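Side-chain contacts in nonsense-mediated mRNA decay protein 2 (Saccharomyces cerevisiae, PDB 4LUN), which takes part in nonsense-mediated decay of mRNAs with premature stop codons and interacts with UPF1 through its C-terminus, a region beyond this N-terminal MIF4G domain: residues G39-K42 / K43-K46; K67-S70 / E71-T75; D88-I91 / A92-I96; D180-L183 / F184-R188. All coordinates share one frame; numbering follows the deposited sequence.

Contact 1: G39-K42 / K43-K46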
loop_
_atom_site.group_PDB
_atom_site.type_symbol
_atom_site.label_atom_id
_atom_site.label_comp_id
_atom_site.label_asym_id
_atom_site.label_seq_id
_atom_site.Cartn_x
_atom_site.Cartn_y
_atom_site.Cartn_z
ATOM N N GLY A 39 -20.784 -21.731 -8.074
ATOM C CA GLY A 39 -21.589 -20.745 -7.377
ATOM C C GLY A 39 -20.722 -19.939 -6.422
ATOM O O GLY A 39 -20.975 -18.757 -6.176
ATOM N N PHE A 40 -19.691 -20.580 -5.885
ATOM C CA PHE A 40 -18.735 -19.884 -5.025
ATOM C C PHE A 40 -17.901 -18.870 -5.817
ATOM O O PHE A 40 -17.717 -17.733 -5.376
ATOM C CB PHE A 40 -17.829 -20.882 -4.298
ATOM C CG PHE A 40 -16.860 -20.235 -3.338
ATOM C CD1 PHE A 40 -17.296 -19.751 -2.117
ATOM C CD2 PHE A 40 -15.518 -20.117 -3.659
ATOM C CE1 PHE A 40 -16.410 -19.153 -1.235
ATOM C CE2 PHE A 40 -14.628 -19.522 -2.774
ATOM C CZ PHE A 40 -15.083 -19.040 -1.567
ATOM N N ILE A 41 -17.399 -19.283 -6.981
ATOM C CA ILE A 41 -16.617 -18.395 -7.844
ATOM C C ILE A 41 -17.423 -17.169 -8.258
ATOM O O ILE A 41 -16.908 -16.045 -8.259
ATOM C CB ILE A 41 -16.126 -19.115 -9.117
ATOM C CG1 ILE A 41 -15.195 -20.270 -8.761
ATOM C CG2 ILE A 41 -15.400 -18.142 -10.044
ATOM C CD1 ILE A 41 -13.986 -19.851 -7.999
ATOM N N LYS A 42 -18.686 -17.387 -8.612
ATOM C CA LYS A 42 -19.571 -16.292 -8.993
ATOM C C LYS A 42 -19.770 -15.306 -7.854
ATOM O O LYS A 42 -19.850 -14.098 -8.072
ATOM C CB LYS A 42 -20.930 -16.821 -9.460
ATOM C CG LYS A 42 -20.975 -17.174 -10.930
ATOM C CD LYS A 42 -22.394 -17.500 -11.369
ATOM C CE LYS A 42 -22.648 -18.996 -11.359
ATOM N NZ LYS A 42 -24.089 -19.313 -11.593
ATOM N N LYS A 43 -19.859 -15.823 -6.635
ATOM C CA LYS A 43 -19.999 -14.965 -5.467
ATOM C C LYS A 43 -18.726 -14.133 -5.240
ATOM O O LYS A 43 -18.801 -12.937 -4.939
ATOM C CB LYS A 43 -20.351 -15.794 -4.231
ATOM C CG LYS A 43 -21.286 -15.082 -3.264
ATOM C CD LYS A 43 -21.689 -15.989 -2.115
ATOM C CE LYS A 43 -22.736 -17.003 -2.545
ATOM N NZ LYS A 43 -22.662 -18.242 -1.718
ATOM N N LEU A 44 -17.564 -14.763 -5.410
ATOM C CA LEU A 44 -16.278 -14.064 -5.285
ATOM C C LEU A 44 -16.182 -12.923 -6.293
ATOM O O LEU A 44 -15.743 -11.816 -5.961
ATOM C CB LEU A 44 -15.108 -15.029 -5.513
ATOM C CG LEU A 44 -14.702 -16.011 -4.415
ATOM C CD1 LEU A 44 -13.527 -16.864 -4.888
ATOM C CD2 LEU A 44 -14.351 -15.280 -3.126
ATOM N N LYS A 45 -16.602 -13.213 -7.523
ATOM C CA LYS A 45 -16.490 -12.299 -8.651
ATOM C C LYS A 45 -17.361 -11.061 -8.534
ATOM O O LYS A 45 -17.185 -10.107 -9.293
ATOM C CB LYS A 45 -16.820 -13.023 -9.957
ATOM C CG LYS A 45 -15.607 -13.521 -10.705
ATOM C CD LYS A 45 -16.011 -14.306 -11.936
ATOM C CE LYS A 45 -14.789 -14.700 -12.743
ATOM N NZ LYS A 45 -15.002 -15.962 -13.502
ATOM N N LYS A 46 -18.306 -11.060 -7.602
ATOM C CA LYS A 46 -19.106 -9.859 -7.418
ATOM C C LYS A 46 -18.298 -8.821 -6.638
ATOM O O LYS A 46 -18.678 -7.652 -6.560
ATOM C CB LYS A 46 -20.439 -10.166 -6.735
ATOM C CG LYS A 46 -20.444 -9.970 -5.237
ATOM C CD LYS A 46 -21.794 -9.430 -4.790
ATOM C CE LYS A 46 -21.770 -9.021 -3.327
ATOM N NZ LYS A 46 -22.742 -7.921 -3.064
#
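Phe40 lays one ring face over Leu44, one turn further along helix 34-44 in this HEAT-repeat MIF4G domain. The ring meets the branched end of the leucine: CE2 of Phe40 lies 3.6 Å from CD1 of Leu44, and CG of Leu44 sits over the same face. The Phe40 side chain swings to the carbonyl side of its own residue (chi1 -177°), which carries the ring along the helix to Leu44. An alanine here would remove the ring and would probably leave CG and CD1 of Leu44 without their cover on this side. Ile41 adds a looser contact, its CD1 4.3 Å from CD1 of Leu44. Phe40 and Leu44 both touch Leu56 of helix 52-60, while Ile41 and Leu44 also pack on helix 69-81. Leu44 thus sits where helix 34-44 meets both helix 52-60 and helix 69-81. Lys43 also touches Leu56, while its NZ makes a salt bridge with Asp59. The backbone bond from N of Leu44 to O of Phe40 is 3.0 Å long. Lys45 N bonds to O of Ile41 at 2.9 Å. The extended Lys45 chain crosses Ile41 at a slant and brings NZ to 4.1 Å from CG2 of Ile41.

Contact 2: K67-S70 / E71-T75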
loop_
_atom_site.group_PDB
_atom_site.type_symbol
_atom_site.label_atom_id
_atom_site.label_comp_id
_atom_site.label_asym_id
_atom_site.label_seq_id
_atom_site.Cartn_x
_atom_site.Cartn_y
_atom_site.Cartn_z
ATOM N N LYS A 67 -10.800 -28.729 -5.714
ATOM C CA LYS A 67 -10.485 -28.895 -7.128
ATOM C C LYS A 67 -10.655 -27.594 -7.903
ATOM O O LYS A 67 -10.242 -27.504 -9.062
ATOM C CB LYS A 67 -11.324 -30.010 -7.760
ATOM C CG LYS A 67 -12.705 -30.168 -7.152
ATOM C CD LYS A 67 -12.721 -31.222 -6.047
ATOM C CE LYS A 67 -13.047 -30.598 -4.694
ATOM N NZ LYS A 67 -14.035 -29.492 -4.825
ATOM N N TYR A 68 -11.270 -26.594 -7.271
ATOM C CA TYR A 68 -11.407 -25.273 -7.887
ATOM C C TYR A 68 -10.408 -24.269 -7.300
ATOM O O TYR A 68 -10.494 -23.073 -7.568
ATOM C CB TYR A 68 -12.840 -24.739 -7.740
ATOM C CG TYR A 68 -13.790 -25.150 -8.857
ATOM C CD1 TYR A 68 -14.158 -24.250 -9.850
ATOM C CD2 TYR A 68 -14.314 -26.437 -8.917
ATOM C CE1 TYR A 68 -15.023 -24.621 -10.872
ATOM C CE2 TYR A 68 -15.180 -26.815 -9.933
ATOM C CZ TYR A 68 -15.527 -25.907 -10.907
ATOM O OH TYR A 68 -16.390 -26.281 -11.920
ATOM N N LEU A 69 -9.462 -24.761 -6.504
ATOM C CA LEU A 69 -8.493 -23.893 -5.830
ATOM C C LEU A 69 -7.742 -22.932 -6.757
ATOM O O LEU A 69 -7.689 -21.727 -6.488
ATOM C CB LEU A 69 -7.490 -24.728 -5.038
ATOM C CG LEU A 69 -6.444 -23.900 -4.298
ATOM C CD1 LEU A 69 -7.140 -22.938 -3.345
ATOM C CD2 LEU A 69 -5.497 -24.806 -3.555
ATOM N N SER A 70 -7.153 -23.460 -7.828
ATOM C CA SER A 70 -6.385 -22.629 -8.762
ATOM C C SER A 70 -7.226 -21.474 -9.284
ATOM O O SER A 70 -6.782 -20.325 -9.308
ATOM C CB SER A 70 -5.877 -23.456 -9.942
ATOM O OG SER A 70 -5.262 -24.652 -9.508
ATOM N N GLU A 71 -8.445 -21.791 -9.705
ATOM C CA GLU A 71 -9.380 -20.779 -10.169
ATOM C C GLU A 71 -9.749 -19.781 -9.073
ATOM O O GLU A 71 -9.930 -18.590 -9.343
ATOM C CB GLU A 71 -10.645 -21.435 -10.735
ATOM C CG GLU A 71 -11.746 -20.454 -11.052
ATOM C CD GLU A 71 -12.789 -21.037 -11.971
ATOM O OE1 GLU A 71 -12.766 -22.269 -12.186
ATOM O OE2 GLU A 71 -13.625 -20.262 -12.484
ATOM N N ILE A 72 -9.848 -20.261 -7.836
ATOM C CA ILE A 72 -10.163 -19.388 -6.707
ATOM C C ILE A 72 -9.018 -18.401 -6.480
ATOM O O ILE A 72 -9.247 -17.213 -6.242
ATOM C CB ILE A 72 -10.391 -20.194 -5.412
ATOM C CG1 ILE A 72 -11.716 -20.955 -5.477
ATOM C CG2 ILE A 72 -10.404 -19.274 -4.199
ATOM C CD1 ILE A 72 -11.946 -21.872 -4.291
ATOM N N ILE A 73 -7.791 -18.902 -6.571
ATOM C CA ILE A 73 -6.598 -18.073 -6.401
ATOM C C ILE A 73 -6.544 -16.935 -7.424
ATOM O O ILE A 73 -6.360 -15.772 -7.057
ATOM C CB ILE A 73 -5.318 -18.924 -6.505
ATOM C CG1 ILE A 73 -5.220 -19.864 -5.302
ATOM C CG2 ILE A 73 -4.077 -18.036 -6.606
ATOM C CD1 ILE A 73 -4.250 -20.996 -5.498
ATOM N N VAL A 74 -6.713 -17.268 -8.702
ATOM C CA VAL A 74 -6.764 -16.249 -9.756
ATOM C C VAL A 74 -7.917 -15.268 -9.557
ATOM O O VAL A 74 -7.736 -14.053 -9.656
ATOM C CB VAL A 74 -6.877 -16.883 -11.152
ATOM C CG1 VAL A 74 -7.068 -15.801 -12.216
ATOM C CG2 VAL A 74 -5.644 -17.716 -11.452
ATOM N N THR A 75 -9.101 -15.795 -9.270
ATOM C CA THR A 75 -10.276 -14.958 -9.052
ATOM C C THR A 75 -10.089 -13.991 -7.889
ATOM O O THR A 75 -10.353 -12.792 -8.018
ATOM C CB THR A 75 -11.533 -15.810 -8.804
ATOM O OG1 THR A 75 -11.777 -16.636 -9.949
ATOM C CG2 THR A 75 -12.741 -14.922 -8.544
HETATM O O HOH W 1 -9.426 -24.732 -10.575
#
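Glu71 sets its carboxylate beside the ring of Tyr68. The two side chains point the same way, with their planes 30° apart, and OE1 of Glu71 lies 3.4 Å from CD1 of Tyr68. The extended Glu71 chain, with CG turned away from its backbone N (chi1 172°), brings OE1 to that part of the ring. A water links the backbone here, accepting from N of Glu71 and donating to O of Lys67. Next, Ile72 sends CG1 back to within 3.2 Å of O of Tyr68. That oxygen also takes the Ile72 backbone N-H, at 2.9 Å. Without CG1 and CD1, as with an alanine here, a gap would probably open beside the Tyr68 carbonyl and against Ile41 of helix 34-44. This is the first turn of helix 69-81 in the MIF4G domain, and Tyr68 is its N-cap residue. Ile73 faces another neighbour. Its CD1 reaches CG of Leu69 at 3.8 Å, and both residues touch Phe108 of helix 106-116. Val74 places CG2 3.6 Å from O of Ser70, which also accepts a nearly straight N-H bond from Val74. Thr75 turns OG1 back to O of Glu71 at 2.8 Å, approaching from the face opposite its own N-H.

Contact 3: D88-I91 / A92-I96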
loop_
_atom_site.group_PDB
_atom_site.type_symbol
_atom_site.label_atom_id
_atom_site.label_comp_id
_atom_site.label_asym_id
_atom_site.label_seq_id
_atom_site.Cartn_x
_atom_site.Cartn_y
_atom_site.Cartn_z
ATOM N N ASP A 88 -15.103 -0.277 4.896
ATOM C CA ASP A 88 -15.962 -1.442 5.117
ATOM C C ASP A 88 -15.708 -2.568 4.118
ATOM O O ASP A 88 -15.830 -3.749 4.458
ATOM C CB ASP A 88 -17.436 -1.038 5.105
ATOM C CG ASP A 88 -17.871 -0.389 6.404
ATOM O OD1 ASP A 88 -18.537 0.665 6.344
ATOM O OD2 ASP A 88 -17.549 -0.937 7.484
ATOM N N ASP A 89 -15.354 -2.201 2.892
ATOM C CA ASP A 89 -15.033 -3.187 1.869
ATOM C C ASP A 89 -13.698 -3.871 2.168
ATOM O O ASP A 89 -13.552 -5.077 1.972
ATOM C CB ASP A 89 -15.012 -2.540 0.487
ATOM C CG ASP A 89 -16.396 -2.133 0.017
ATOM O OD1 ASP A 89 -17.343 -2.192 0.831
ATOM O OD2 ASP A 89 -16.536 -1.755 -1.164
ATOM N N VAL A 90 -12.729 -3.097 2.643
ATOM C CA VAL A 90 -11.445 -3.658 3.084
ATOM C C VAL A 90 -11.623 -4.694 4.205
ATOM O O VAL A 90 -11.023 -5.770 4.170
ATOM C CB VAL A 90 -10.460 -2.530 3.505
ATOM C CG1 VAL A 90 -9.199 -3.103 4.102
ATOM C CG2 VAL A 90 -10.123 -1.645 2.310
ATOM N N ILE A 91 -12.460 -4.385 5.191
ATOM C CA ILE A 91 -12.720 -5.331 6.279
ATOM C C ILE A 91 -13.318 -6.639 5.771
ATOM O O ILE A 91 -12.922 -7.725 6.204
ATOM C CB ILE A 91 -13.639 -4.722 7.360
ATOM C CG1 ILE A 91 -12.818 -3.852 8.303
ATOM C CG2 ILE A 91 -14.344 -5.797 8.164
ATOM C CD1 ILE A 91 -13.470 -2.537 8.615
ATOM N N ALA A 92 -14.275 -6.527 4.854
ATOM C CA ALA A 92 -14.878 -7.697 4.234
ATOM C C ALA A 92 -13.816 -8.542 3.539
ATOM O O ALA A 92 -13.795 -9.762 3.685
ATOM C CB ALA A 92 -15.956 -7.278 3.250
ATOM N N ALA A 93 -12.926 -7.887 2.800
ATOM C CA ALA A 93 -11.856 -8.598 2.104
ATOM C C ALA A 93 -10.958 -9.329 3.101
ATOM O O ALA A 93 -10.539 -10.462 2.858
ATOM C CB ALA A 93 -11.037 -7.638 1.259
ATOM N N VAL A 94 -10.665 -8.680 4.224
ATOM C CA VAL A 94 -9.824 -9.294 5.250
ATOM C C VAL A 94 -10.464 -10.563 5.831
ATOM O O VAL A 94 -9.794 -11.578 6.000
ATOM C CB VAL A 94 -9.494 -8.306 6.392
ATOM C CG1 VAL A 94 -8.836 -9.037 7.556
ATOM C CG2 VAL A 94 -8.605 -7.175 5.880
ATOM N N GLU A 95 -11.758 -10.504 6.132
ATOM C CA GLU A 95 -12.455 -11.662 6.690
ATOM C C GLU A 95 -12.529 -12.818 5.697
ATOM O O GLU A 95 -12.346 -13.976 6.064
ATOM C CB GLU A 95 -13.865 -11.279 7.141
ATOM C CG GLU A 95 -13.907 -10.343 8.337
ATOM C CD GLU A 95 -13.747 -11.061 9.666
ATOM O OE1 GLU A 95 -13.669 -12.313 9.683
ATOM O OE2 GLU A 95 -13.711 -10.367 10.702
ATOM N N ILE A 96 -12.808 -12.492 4.440
ATOM C CA ILE A 96 -12.880 -13.482 3.372
ATOM C C ILE A 96 -11.529 -14.144 3.099
ATOM O O ILE A 96 -11.439 -15.366 2.992
ATOM C CB ILE A 96 -13.415 -12.840 2.082
ATOM C CG1 ILE A 96 -14.855 -12.369 2.296
ATOM C CG2 ILE A 96 -13.324 -13.807 0.913
ATOM C CD1 ILE A 96 -15.327 -11.357 1.265
#
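Helix 87-104 of the MIF4G domain contributes this largely buried turn near its start. Val90 and Val94 stand one turn apart. Their methyl groups meet only loosely, with CG1 of Val90 4.5 Å from CG2 of Val94. The same CG2 is closer to the backbone, 3.3 Å from O of Val90. It gets there because chi1 of Val94 (170°) sets CG2 beside the residue's own N, whose N-H bonds to that same oxygen at 2.9 Å. The carbonyl of Val90 is thus met by both the amide and a methyl group of Val94. CB of Ala93 also lies 3.5 Å from O of Val90, but the Ala93 N-H bonds to O of Asp89. One residue earlier, N of Ala92 bonds to O of Asp88.

In the helical-repeat fold, the small Ala92 and Ala93 are consistent with close approach of other elements: Ala92 touches Glu53 of helix 52-60, and Ala93 meets Phe48 in a loop. Val90 and Val94 both pack on Glu149 of helix 130-152. The acidic groups point to other partners: Asp88 forms a salt bridge with Lys50, and OD1 of Asp89 accepts the backbone N-H of Lys50. Glu95 bends at chi2 (-82°) and forms a salt bridge with Arg5. CG of Glu95 rests 3.5 Å from O of Ile91, which accepts the Glu95 backbone N-H at 3.0 Å.

Contact 4: D180-L183 / F184-R188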
loop_
_atom_site.group_PDB
_atom_site.type_symbol
_atom_site.label_atom_id
_atom_site.label_comp_id
_atom_site.label_asym_id
_atom_site.label_seq_id
_atom_site.Cartn_x
_atom_site.Cartn_y
_atom_site.Cartn_z
ATOM N N ASP A 180 15.009 -7.890 4.802
ATOM C CA ASP A 180 14.237 -6.816 5.392
ATOM C C ASP A 180 12.790 -7.272 5.615
ATOM O O ASP A 180 12.323 -8.214 4.979
ATOM C CB ASP A 180 14.266 -5.609 4.458
ATOM C CG ASP A 180 15.668 -5.031 4.288
ATOM O OD1 ASP A 180 16.360 -4.841 5.309
ATOM O OD2 ASP A 180 16.074 -4.761 3.134
ATOM N N PRO A 181 12.077 -6.613 6.538
ATOM C CA PRO A 181 10.637 -6.870 6.653
ATOM C C PRO A 181 9.969 -6.588 5.316
ATOM O O PRO A 181 10.419 -5.683 4.605
ATOM C CB PRO A 181 10.182 -5.821 7.681
ATOM C CG PRO A 181 11.398 -5.551 8.501
ATOM C CD PRO A 181 12.545 -5.609 7.507
ATOM N N LEU A 182 8.921 -7.337 4.988
ATOM C CA LEU A 182 8.293 -7.255 3.666
ATOM C C LEU A 182 7.712 -5.878 3.370
ATOM O O LEU A 182 7.852 -5.368 2.248
ATOM C CB LEU A 182 7.228 -8.340 3.515
ATOM C CG LEU A 182 6.556 -8.489 2.144
ATOM C CD1 LEU A 182 7.580 -8.462 1.010
ATOM C CD2 LEU A 182 5.739 -9.787 2.086
ATOM N N LEU A 183 7.077 -5.260 4.366
ATOM C CA LEU A 183 6.581 -3.896 4.184
ATOM C C LEU A 183 7.691 -2.911 3.864
ATOM O O LEU A 183 7.480 -1.991 3.091
ATOM C CB LEU A 183 5.805 -3.401 5.408
ATOM C CG LEU A 183 4.366 -3.885 5.528
ATOM C CD1 LEU A 183 3.842 -3.612 6.936
ATOM C CD2 LEU A 183 3.499 -3.175 4.471
ATOM N N PHE A 184 8.858 -3.073 4.482
ATOM C CA PHE A 184 9.994 -2.209 4.198
ATOM C C PHE A 184 10.385 -2.357 2.715
ATOM O O PHE A 184 10.615 -1.359 2.018
ATOM C CB PHE A 184 11.177 -2.561 5.137
ATOM C CG PHE A 184 12.461 -1.829 4.815
ATOM C CD1 PHE A 184 12.806 -0.662 5.487
ATOM C CD2 PHE A 184 13.340 -2.332 3.858
ATOM C CE1 PHE A 184 13.999 -0.010 5.207
ATOM C CE2 PHE A 184 14.521 -1.673 3.567
ATOM C CZ PHE A 184 14.850 -0.515 4.239
ATOM N N SER A 185 10.429 -3.602 2.248
ATOM C CA SER A 185 10.811 -3.893 0.866
ATOM C C SER A 185 9.837 -3.267 -0.116
ATOM O O SER A 185 10.244 -2.631 -1.101
ATOM C CB SER A 185 10.926 -5.399 0.620
ATOM O OG SER A 185 11.987 -5.949 1.386
ATOM N N ILE A 186 8.553 -3.428 0.168
ATOM C CA ILE A 186 7.508 -2.830 -0.674
ATOM C C ILE A 186 7.602 -1.298 -0.700
ATOM O O ILE A 186 7.546 -0.660 -1.768
ATOM C CB ILE A 186 6.130 -3.272 -0.157
ATOM C CG1 ILE A 186 5.936 -4.762 -0.422
ATOM C CG2 ILE A 186 4.984 -2.480 -0.830
ATOM C CD1 ILE A 186 4.768 -5.362 0.354
ATOM N N LEU A 187 7.714 -0.683 0.469
ATOM C CA LEU A 187 7.745 0.778 0.510
ATOM C C LEU A 187 9.010 1.352 -0.117
ATOM O O LEU A 187 8.960 2.389 -0.786
ATOM C CB LEU A 187 7.549 1.279 1.934
ATOM C CG LEU A 187 6.084 1.224 2.355
ATOM C CD1 LEU A 187 5.934 1.160 3.877
ATOM C CD2 LEU A 187 5.403 2.465 1.786
ATOM N N ARG A 188 10.145 0.689 0.075
ATOM C CA ARG A 188 11.375 1.184 -0.549
ATOM C C ARG A 188 11.274 1.214 -2.073
ATOM O O ARG A 188 11.862 2.088 -2.733
ATOM C CB ARG A 188 12.595 0.366 -0.127
ATOM C CG ARG A 188 13.893 1.103 -0.438
ATOM C CD ARG A 188 14.975 0.800 0.568
ATOM N NE ARG A 188 15.648 -0.455 0.268
ATOM C CZ ARG A 188 16.837 -0.792 0.755
ATOM N NH1 ARG A 188 17.484 0.041 1.558
ATOM N NH2 ARG A 188 17.378 -1.956 0.432
HETATM O O HOH W 2 11.578 -8.607 2.353
HETATM O O HOH W 3 14.484 -4.796 0.979
#
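Asp180 and Phe184 make the main side-chain contact. CB of Asp180 lies 3.5 Å from CD2 of the Phe184 ring, and the carboxylate plane is turned 52° from the ring plane. The Asp180 oxygen OD2 comes equally near, 3.5 Å from CE2 of Phe184. CE2 of Phe184 also lies over one face of the Arg188 guanidinium, 3.6 Å above its plane and offset toward the rim. Phe184 reaches both partners with its ring swung away from its backbone N (chi1 173°).

Among the apolar contacts, Leu182 CG meets Ile186 CD1 at 4.0 Å. Pro181 CD lies beside CB of Phe184. Leu182 and Ile186 both rest on Phe147 of helix 130-152, while Phe184 packs on Ala234 and Leu238 of helix 231-271.

The opposite charges of Asp180 and Arg188 are near each other but beyond a salt bridge, and probably attract only weakly. Asp180 OD2 and Arg188 NH2 are 4.1 Å apart, and the oxygen lies well out of the guanidinium plane.

Water carries the polar link between Asp180 and Ser185. One water donates to O of Asp180 and bonds to OG of Ser185 at 2.9 Å. A second donates to OD2 of Asp180 at 2.7 Å and bonds to the same OG. This second water also sits at the edge of the Phe184 ring, in its plane.

The backbone bonds begin with N of Ser185 to O of Pro181, at 3.1 Å. With Pro181 at the N-cap position, this is the N-terminal end of helix 182-190 in the helical-repeat MIF4G domain, where two waters join Asp180 to the first turn.

All four contacts lie in the MIF4G domain and follow one another along the chain, each at a turn of a separate helix. Contacts 1 and 2 are neighbours, with centres 11 Å apart. Helices 34-44 and 69-81 touch there: Ile41 CD1 packs on Ile72 CG1 at 3.6 Å, and Leu44 meets Thr75. Contact 3 lies on helix 87-104, the helix that follows 69-81; its centre is about 15 Å from that of contact 1, and the two do not touch. Contact 4, on helix 182-190, is farther off, about 32 Å from contact 1 between centres. Contacts 3 and 4 both pack on helix 130-152, a neighbour they share within the domain.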